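Local coordinates for protein trehalose-6-phosphate phosphatase (Candida albicans, PDB 5DXF) that belongs to glycosyltransferase family 20 and is built, like other members of the GT-B clan, from two Rossmann-like domains, at residues P137-R142 and L188-S193; L297-D302 and D435-T440; T440-V445 and E505-N510. All blocks are in the same frame, centred on the assembly; numbering follows the deposited sequence.

Contact 1: P137-R142 and L188-S193; sequences PVWLLR and LNKIKS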
loop_
_atom_site.group_PDB
_atom_site.type_symbol
_atom_site.label_atom_id
_atom_site.label_comp_id
_atom_site.label_asym_id
_atom_site.label_seq_id
_atom_site.Cartn_x
_atom_site.Cartn_y
_atom_site.Cartn_z
ATOM N N PRO A 137 -3.824 14.133 17.179
ATOM C CA PRO A 137 -2.504 13.528 16.980
ATOM C C PRO A 137 -1.862 12.972 18.250
ATOM O O PRO A 137 -2.452 13.083 19.318
ATOM C CB PRO A 137 -1.669 14.692 16.429
ATOM C CG PRO A 137 -2.342 15.949 16.887
ATOM C CD PRO A 137 -3.534 15.557 17.698
ATOM N N VAL A 138 -0.703 12.340 18.110
ATOM C CA VAL A 138 0.037 11.812 19.247
ATOM C C VAL A 138 1.477 12.257 19.141
ATOM O O VAL A 138 2.010 12.360 18.040
ATOM C CB VAL A 138 0.030 10.284 19.297
ATOM C CG1 VAL A 138 0.151 9.823 20.736
ATOM C CG2 VAL A 138 -1.222 9.720 18.655
ATOM N N TRP A 139 2.103 12.529 20.280
ATOM C CA TRP A 139 3.468 13.033 20.283
ATOM C C TRP A 139 4.410 12.186 21.098
ATOM O O TRP A 139 4.129 11.870 22.244
ATOM C CB TRP A 139 3.509 14.459 20.816
ATOM C CG TRP A 139 2.328 15.240 20.441
ATOM C CD1 TRP A 139 1.074 15.100 20.934
ATOM C CD2 TRP A 139 2.266 16.272 19.461
ATOM N NE1 TRP A 139 0.231 15.991 20.332
ATOM C CE2 TRP A 139 0.942 16.724 19.420
ATOM C CE3 TRP A 139 3.204 16.862 18.617
ATOM C CZ2 TRP A 139 0.530 17.737 18.574
ATOM C CZ3 TRP A 139 2.791 17.869 17.776
ATOM C CH2 TRP A 139 1.468 18.297 17.761
ATOM N N LEU A 140 5.540 11.842 20.498
ATOM C CA LEU A 140 6.628 11.182 21.191
ATOM C C LEU A 140 7.826 12.085 21.064
ATOM O O LEU A 140 8.147 12.558 19.986
ATOM C CB LEU A 140 6.915 9.819 20.582
ATOM C CG LEU A 140 5.838 8.742 20.686
ATOM C CD1 LEU A 140 4.488 9.298 21.092
ATOM C CD2 LEU A 140 5.714 7.995 19.376
ATOM N N LEU A 141 8.368 12.483 22.203
ATOM C CA LEU A 141 9.455 13.459 22.242
ATOM C C LEU A 141 10.804 13.046 21.682
ATOM O O LEU A 141 11.467 13.819 21.010
ATOM C CB LEU A 141 9.651 13.977 23.666
ATOM C CG LEU A 141 8.865 13.285 24.768
ATOM C CD1 LEU A 141 9.286 13.840 26.117
ATOM C CD2 LEU A 141 7.383 13.497 24.542
ATOM N N ARG A 142 11.208 11.822 21.985
ATOM C CA ARG A 142 12.615 11.469 22.093
ATOM C C ARG A 142 13.522 11.505 20.870
ATOM O O ARG A 142 13.114 11.302 19.737
ATOM C CB ARG A 142 12.815 10.138 22.818
ATOM C CG ARG A 142 14.288 9.876 23.095
ATOM C CD ARG A 142 14.621 8.415 23.351
ATOM N NE ARG A 142 15.956 8.276 23.932
ATOM C CZ ARG A 142 16.429 9.036 24.915
ATOM N NH1 ARG A 142 15.679 9.991 25.439
ATOM N NH2 ARG A 142 17.648 8.841 25.383
ATOM N N LEU A 188 -3.948 4.484 22.513
ATOM C CA LEU A 188 -5.063 4.213 23.439
ATOM C C LEU A 188 -5.412 5.421 24.309
ATOM O O LEU A 188 -6.581 5.799 24.421
ATOM C CB LEU A 188 -4.748 3.021 24.352
ATOM C CG LEU A 188 -5.652 2.851 25.588
ATOM C CD1 LEU A 188 -7.125 2.682 25.212
ATOM C CD2 LEU A 188 -5.197 1.691 26.467
ATOM N N ASN A 189 -4.385 5.992 24.937
ATOM C CA ASN A 189 -4.495 7.196 25.760
ATOM C C ASN A 189 -5.288 8.310 25.087
ATOM O O ASN A 189 -6.284 8.798 25.632
ATOM C CB ASN A 189 -3.091 7.698 26.121
ATOM C CG ASN A 189 -3.101 9.066 26.790
ATOM O OD1 ASN A 189 -3.159 10.100 26.120
ATOM N ND2 ASN A 189 -3.028 9.076 28.118
ATOM N N LYS A 190 -4.851 8.710 23.899
ATOM C CA LYS A 190 -5.561 9.742 23.149
ATOM C C LYS A 190 -7.000 9.345 22.782
ATOM O O LYS A 190 -7.940 10.139 22.977
ATOM C CB LYS A 190 -4.779 10.090 21.881
ATOM C CG LYS A 190 -3.327 10.474 22.130
ATOM C CD LYS A 190 -3.204 11.831 22.810
ATOM C CE LYS A 190 -1.745 12.255 22.940
ATOM N NZ LYS A 190 -1.605 13.575 23.620
ATOM N N ILE A 191 -7.162 8.099 22.360
ATOM C CA ILE A 191 -8.443 7.603 21.898
ATOM C C ILE A 191 -9.465 7.684 23.012
ATOM O O ILE A 191 -10.593 8.124 22.811
ATOM C CB ILE A 191 -8.307 6.124 21.509
ATOM C CG1 ILE A 191 -7.312 5.969 20.368
ATOM C CG2 ILE A 191 -9.661 5.517 21.164
ATOM C CD1 ILE A 191 -7.398 4.634 19.665
ATOM N N LYS A 192 -9.046 7.283 24.199
ATOM C CA LYS A 192 -9.914 7.300 25.375
ATOM C C LYS A 192 -10.129 8.737 25.802
ATOM O O LYS A 192 -11.197 9.091 26.306
ATOM C CB LYS A 192 -9.339 6.481 26.537
ATOM C CG LYS A 192 -10.171 6.609 27.824
ATOM C CD LYS A 192 -10.095 5.377 28.717
ATOM C CE LYS A 192 -11.389 5.185 29.513
ATOM N NZ LYS A 192 -11.394 5.875 30.834
ATOM N N SER A 193 -9.108 9.564 25.591
ATOM C CA SER A 193 -9.221 10.980 25.891
ATOM C C SER A 193 -10.387 11.615 25.141
ATOM O O SER A 193 -11.153 12.381 25.731
ATOM C CB SER A 193 -7.924 11.717 25.563
ATOM O OG SER A 193 -8.166 13.101 25.382
#

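Contact 2: L297-D302 and D435-T440; sequences LPIGID and DGMNTT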
loop_
_atom_site.group_PDB
_atom_site.type_symbol
_atom_site.label_atom_id
_atom_site.label_comp_id
_atom_site.label_asym_id
_atom_site.label_seq_id
_atom_site.Cartn_x
_atom_site.Cartn_y
_atom_site.Cartn_z
ATOM N N LEU A 297 -11.331 -8.112 2.049
ATOM C CA LEU A 297 -11.887 -6.906 1.445
ATOM C C LEU A 297 -10.815 -6.045 0.806
ATOM O O LEU A 297 -10.393 -5.056 1.392
ATOM C CB LEU A 297 -12.656 -6.098 2.486
ATOM C CG LEU A 297 -13.709 -5.150 1.921
ATOM C CD1 LEU A 297 -14.793 -5.917 1.197
ATOM C CD2 LEU A 297 -14.311 -4.290 3.009
ATOM N N PRO A 298 -10.374 -6.460 -0.459
ATOM C CA PRO A 298 -9.258 -5.649 -0.976
ATOM C C PRO A 298 -9.614 -4.181 -1.152
ATOM O O PRO A 298 -10.680 -3.859 -1.638
ATOM C CB PRO A 298 -8.942 -6.282 -2.332
ATOM C CG PRO A 298 -10.199 -6.899 -2.770
ATOM C CD PRO A 298 -10.654 -7.545 -1.522
ATOM N N ILE A 299 -8.705 -3.302 -0.756
ATOM C CA ILE A 299 -8.911 -1.866 -0.876
ATOM C C ILE A 299 -8.880 -1.378 -2.313
ATOM O O ILE A 299 -8.179 -1.928 -3.151
ATOM C CB ILE A 299 -7.892 -1.067 -0.056
ATOM C CG1 ILE A 299 -8.371 0.370 0.110
ATOM C CG2 ILE A 299 -6.529 -1.102 -0.715
ATOM C CD1 ILE A 299 -7.786 1.059 1.316
ATOM N N GLY A 300 -9.660 -0.341 -2.585
ATOM C CA GLY A 300 -9.708 0.250 -3.908
ATOM C C GLY A 300 -9.198 1.679 -3.878
ATOM O O GLY A 300 -8.974 2.237 -2.804
ATOM N N ILE A 301 -8.994 2.234 -5.063
ATOM C CA ILE A 301 -8.607 3.626 -5.246
ATOM C C ILE A 301 -9.792 4.576 -5.356
ATOM O O ILE A 301 -10.918 4.154 -5.539
ATOM C CB ILE A 301 -7.677 3.800 -6.456
ATOM C CG1 ILE A 301 -8.250 3.129 -7.687
ATOM C CG2 ILE A 301 -6.322 3.196 -6.170
ATOM C CD1 ILE A 301 -7.292 3.125 -8.853
ATOM N N ASP A 302 -9.525 5.867 -5.245
ATOM C CA ASP A 302 -10.542 6.868 -5.485
ATOM C C ASP A 302 -10.550 7.109 -6.962
ATOM O O ASP A 302 -9.835 7.949 -7.469
ATOM C CB ASP A 302 -10.182 8.158 -4.787
ATOM C CG ASP A 302 -11.245 9.192 -4.915
ATOM O OD1 ASP A 302 -12.004 9.135 -5.895
ATOM O OD2 ASP A 302 -11.332 10.051 -4.027
ATOM N N ASP A 435 3.070 -8.186 -1.515
ATOM C CA ASP A 435 2.433 -6.983 -0.984
ATOM C C ASP A 435 0.950 -7.191 -0.696
ATOM O O ASP A 435 0.353 -8.174 -1.137
ATOM C CB ASP A 435 2.616 -5.801 -1.947
ATOM C CG ASP A 435 2.076 -6.076 -3.345
ATOM O OD1 ASP A 435 1.202 -6.953 -3.515
ATOM O OD2 ASP A 435 2.526 -5.394 -4.288
ATOM N N GLY A 436 0.362 -6.257 0.043
ATOM C CA GLY A 436 -1.065 -6.279 0.293
ATOM C C GLY A 436 -1.821 -5.883 -0.958
ATOM O O GLY A 436 -2.718 -6.597 -1.407
ATOM N N MET A 437 -1.445 -4.743 -1.531
ATOM C CA MET A 437 -2.088 -4.244 -2.741
ATOM C C MET A 437 -1.178 -3.322 -3.545
ATOM O O MET A 437 -0.426 -2.527 -2.981
ATOM C CB MET A 437 -3.383 -3.508 -2.391
ATOM C CG MET A 437 -4.628 -4.350 -2.577
ATOM S SD MET A 437 -4.788 -4.923 -4.278
ATOM C CE MET A 437 -5.907 -6.300 -4.063
ATOM N N ASN A 438 -1.257 -3.433 -4.867
ATOM C CA ASN A 438 -0.524 -2.542 -5.755
ATOM C C ASN A 438 -1.441 -1.466 -6.328
ATOM O O ASN A 438 -2.189 -1.709 -7.275
ATOM C CB ASN A 438 0.140 -3.329 -6.885
ATOM C CG ASN A 438 1.167 -2.508 -7.640
ATOM O OD1 ASN A 438 0.863 -1.902 -8.668
ATOM N ND2 ASN A 438 2.393 -2.481 -7.130
ATOM N N THR A 439 -1.378 -0.278 -5.736
ATOM C CA THR A 439 -2.197 0.858 -6.144
ATOM C C THR A 439 -1.860 1.326 -7.563
ATOM O O THR A 439 -2.746 1.693 -8.350
ATOM C CB THR A 439 -2.012 2.033 -5.157
ATOM O OG1 THR A 439 -2.444 1.634 -3.850
ATOM C CG2 THR A 439 -2.801 3.251 -5.599
ATOM N N THR A 440 -0.569 1.291 -7.877
ATOM C CA THR A 440 -0.045 1.774 -9.150
ATOM C C THR A 440 -0.681 1.076 -10.352
ATOM O O THR A 440 -0.935 1.709 -11.375
ATOM C CB THR A 440 1.488 1.598 -9.210
ATOM O OG1 THR A 440 2.091 2.303 -8.118
ATOM C CG2 THR A 440 2.050 2.131 -10.522
#

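Contact 3: T440-V445 and E505-N510; sequences TSLEFV and EKVLSN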
loop_
_atom_site.group_PDB
_atom_site.type_symbol
_atom_site.label_atom_id
_atom_site.label_comp_id
_atom_site.label_asym_id
_atom_site.label_seq_id
_atom_site.Cartn_x
_atom_site.Cartn_y
_atom_site.Cartn_z
ATOM N N THR A 440 -0.569 1.291 -7.877
ATOM C CA THR A 440 -0.045 1.774 -9.150
ATOM C C THR A 440 -0.681 1.076 -10.352
ATOM O O THR A 440 -0.935 1.709 -11.375
ATOM C CB THR A 440 1.488 1.598 -9.210
ATOM O OG1 THR A 440 2.091 2.303 -8.118
ATOM C CG2 THR A 440 2.050 2.131 -10.522
ATOM N N SER A 441 -0.944 -0.222 -10.225
ATOM C CA SER A 441 -1.566 -0.980 -11.307
ATOM C C SER A 441 -2.978 -0.480 -11.596
ATOM O O SER A 441 -3.344 -0.257 -12.752
ATOM C CB SER A 441 -1.594 -2.472 -10.969
ATOM O OG SER A 441 -2.215 -2.701 -9.717
ATOM N N LEU A 442 -3.763 -0.305 -10.538
ATOM C CA LEU A 442 -5.126 0.201 -10.650
ATOM C C LEU A 442 -5.146 1.599 -11.272
ATOM O O LEU A 442 -5.883 1.857 -12.238
ATOM C CB LEU A 442 -5.792 0.221 -9.275
ATOM C CG LEU A 442 -5.725 -1.066 -8.449
ATOM C CD1 LEU A 442 -6.266 -0.836 -7.044
ATOM C CD2 LEU A 442 -6.483 -2.188 -9.139
ATOM N N GLU A 443 -4.328 2.492 -10.718
ATOM C CA GLU A 443 -4.191 3.846 -11.256
ATOM C C GLU A 443 -3.811 3.833 -12.738
ATOM O O GLU A 443 -4.345 4.609 -13.532
ATOM C CB GLU A 443 -3.156 4.636 -10.455
ATOM C CG GLU A 443 -3.732 5.334 -9.234
ATOM C CD GLU A 443 -2.681 5.671 -8.195
ATOM O OE1 GLU A 443 -3.018 6.369 -7.215
ATOM O OE2 GLU A 443 -1.523 5.233 -8.353
ATOM N N PHE A 444 -2.891 2.942 -13.097
ATOM C CA PHE A 444 -2.473 2.771 -14.484
ATOM C C PHE A 444 -3.644 2.357 -15.368
ATOM O O PHE A 444 -3.830 2.901 -16.465
ATOM C CB PHE A 444 -1.352 1.732 -14.577
ATOM C CG PHE A 444 -1.059 1.272 -15.979
ATOM C CD1 PHE A 444 -0.239 2.018 -16.812
ATOM C CD2 PHE A 444 -1.595 0.085 -16.462
ATOM C CE1 PHE A 444 0.039 1.595 -18.101
ATOM C CE2 PHE A 444 -1.325 -0.345 -17.750
ATOM C CZ PHE A 444 -0.506 0.410 -18.571
ATOM N N VAL A 445 -4.424 1.389 -14.893
ATOM C CA VAL A 445 -5.579 0.913 -15.646
ATOM C C VAL A 445 -6.561 2.057 -15.884
ATOM O O VAL A 445 -7.099 2.194 -16.986
ATOM C CB VAL A 445 -6.294 -0.258 -14.931
ATOM C CG1 VAL A 445 -7.604 -0.584 -15.620
ATOM C CG2 VAL A 445 -5.401 -1.488 -14.901
ATOM N N GLU A 505 -13.461 -1.742 -15.986
ATOM C CA GLU A 505 -14.690 -1.919 -15.214
ATOM C C GLU A 505 -14.444 -2.777 -13.968
ATOM O O GLU A 505 -15.140 -2.622 -12.964
ATOM C CB GLU A 505 -15.811 -2.520 -16.075
ATOM C CG GLU A 505 -15.372 -3.511 -17.128
ATOM C CD GLU A 505 -16.543 -4.267 -17.708
ATOM O OE1 GLU A 505 -17.356 -3.654 -18.434
ATOM O OE2 GLU A 505 -16.655 -5.479 -17.423
ATOM N N LYS A 506 -13.444 -3.659 -14.014
ATOM C CA LYS A 506 -13.121 -4.450 -12.827
ATOM C C LYS A 506 -12.572 -3.568 -11.704
ATOM O O LYS A 506 -12.864 -3.791 -10.529
ATOM C CB LYS A 506 -12.122 -5.562 -13.146
ATOM C CG LYS A 506 -12.008 -6.597 -12.032
ATOM C CD LYS A 506 -13.372 -7.207 -11.714
ATOM C CE LYS A 506 -13.314 -8.148 -10.518
ATOM N NZ LYS A 506 -12.870 -7.452 -9.279
ATOM N N VAL A 507 -11.774 -2.570 -12.076
ATOM C CA VAL A 507 -11.242 -1.593 -11.131
ATOM C C VAL A 507 -12.352 -0.672 -10.635
ATOM O O VAL A 507 -12.431 -0.363 -9.444
ATOM C CB VAL A 507 -10.114 -0.746 -11.767
ATOM C CG1 VAL A 507 -9.761 0.439 -10.882
ATOM C CG2 VAL A 507 -8.885 -1.604 -12.012
ATOM N N LEU A 508 -13.193 -0.258 -11.568
ATOM C CA LEU A 508 -14.301 0.621 -11.293
ATOM C C LEU A 508 -15.303 -0.064 -10.378
ATOM O O LEU A 508 -16.076 0.585 -9.690
ATOM C CB LEU A 508 -14.935 1.070 -12.595
ATOM C CG LEU A 508 -14.401 2.400 -13.132
ATOM C CD1 LEU A 508 -13.124 2.218 -13.929
ATOM C CD2 LEU A 508 -15.448 3.116 -13.959
ATOM N N SER A 509 -15.290 -1.388 -10.390
ATOM C CA SER A 509 -16.160 -2.176 -9.535
ATOM C C SER A 509 -15.898 -1.913 -8.066
ATOM O O SER A 509 -16.823 -1.823 -7.274
ATOM C CB SER A 509 -15.943 -3.653 -9.812
ATOM O OG SER A 509 -17.061 -4.207 -10.456
ATOM N N ASN A 510 -14.636 -1.799 -7.688
ATOM C CA ASN A 510 -14.319 -1.441 -6.324
ATOM C C ASN A 510 -13.695 -0.059 -6.249
ATOM O O ASN A 510 -12.545 0.130 -6.588
ATOM C CB ASN A 510 -13.383 -2.494 -5.732
ATOM C CG ASN A 510 -13.203 -2.351 -4.239
ATOM O OD1 ASN A 510 -14.151 -2.127 -3.504
ATOM N ND2 ASN A 510 -11.973 -2.494 -3.785
#

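Contact 1: P137-R142 and L188-S193
Val138 and Lys190 mark the closest backbone approach, their CA atoms 7.1 Å apart, where a short, weakly bonded edge strand passes the late part of helix 173-194. Lys190 sets out beside its own backbone N, bends at chi2 (-71°) and runs straight to the amine, its methylenes passing at a slant over Val138 and crossing the Trp139 side chain at about a right angle. CG and CE both meet CG1 of Val138; the separation of Val138 CG1 from Lys190 CE is 3.8 Å. The carbonyl of Pro137 faces the same chain, with Pro137 O 3.8 Å from Lys190 CD. At the far end the amine comes to the edge of the Trp139 indole, near the ring plane, with Lys190 NZ 4.1 Å from Trp139 CD1. One face of that indole takes CB of Pro137, 4.0 Å above the plane and displaced toward the rim, while a cation-pi partner for the ring is Lys121. Val138 also packs on Ala186 and Tyr187 of the same helix and on Trp88 of the adjacent strand. The contact joins the border strand of the N-terminal sheet to a flanking helix by van der Waals packing of a lysine's aliphatic part, without a hydrogen bond between the segments.

Contact 2: L297-D302 and D435-T440
Apolar contacts carry this meeting of Pro298, Ile299 and Ile301 with Met437 and Thr439. Met437 is bent at chi2 (-59°), which brings its terminal methyl to the proline ring: Met437 CE lies 3.5 Å from Pro298 CB. Nearer the backbone, Met437 CG stands 4.2 Å from Ile299 CG2, so one side chain serves two consecutive residues of the loop. Further along, the branch methyls of Ile301 and Thr439 meet, CG2 of Ile301 being 3.6 Å from CG2 of Thr439. With chi1 at 50°, Ile301 holds that methyl beside its own backbone N, on the side facing the threonine.

Polar interactions serve each segment separately. Asp302 and Asn438 are both N-caps, Asp302 OD1 accepting from the backbone N of Lys305 at the start of helix 303-311, and Asn438 capping helix 439-447. The backbone N of Ile299 is hydrogen-bonded to OE1 of Gln260.

The loop 297-302 leaves strand 290-296 of the large sheet and leads into helix 303-311, a position consistent with the junction of the two domains expected of a GT-B fold. Helix 66-76 touches both segments, through Ile299 and Thr439, and helix 512-526 packs on the loop at Leu297, Ile299 and Asp302.

Contact 3: T440-V445 and E505-N510
Val507 presents one methyl, CG2, to a pair of side chains on the neighbouring helix, Leu442 and Val445, which stand three residues apart and so project from about the same side of helix 439-447. From Leu442 the CD2 branch does the touching, with Leu442 CD2 3.8 Å from Val507 CG2. From Val445 it is CG1, with Val445 CG1 4.0 Å from Val507 CG2, and the CB of Val445 lies only slightly farther from the same methyl. In both pairs the side chains cross at a slant instead of lying along one another. The bond from CA to CB of Val507 is aimed at the partner helix, and its chi1 of 169° sets CG2 opposite the carbonyl carbon, on the side where the leucine and valine wait. Val445 likewise points across the gap, whereas Leu442 starts off to the side and meets Val507 through its branch.

The backbones come closest at Leu442 and Val507, whose CA atoms are 6.4 Å apart. Val507 sits in the last turn of helix 493-509. Leu467 adds an apolar contact to Val507 and Leu455 of strand 455-458 one to Val445, while Thr463 lies on Leu442.

All three residues are buried, and no hydrogen bond or ion pair joins the two segments. The chemistry is that of a small apolar patch: between these segments the attachment of helix 493-509 to helix 439-447, within the C-terminal Rossmann-like domain, is methyl packing, with Val445 also resting on Glu500 and Leu503 of the longer helix.

Contacts 2 and 3 are neighbours, their centres 9 Å apart, and both draw on helix 439-447, sharing Thr440. They also touch directly: Ile301 packs its CD1 onto Leu442, and Asn510, just past helix 493-509, gives a weak hydrogen bond in which ND2 of Asn510 is 2.9 Å from O of Pro298. The loop 297-302 thus touches helix 439-447 and the residue that follows helix 493-509. Contact 1 is remote, at the edge of the N-terminal sheet, with centres about 29 Å from contact 2 and 36 Å from contact 3, which lies across the chain's centre from it. Contact 2 sits nearest that centre.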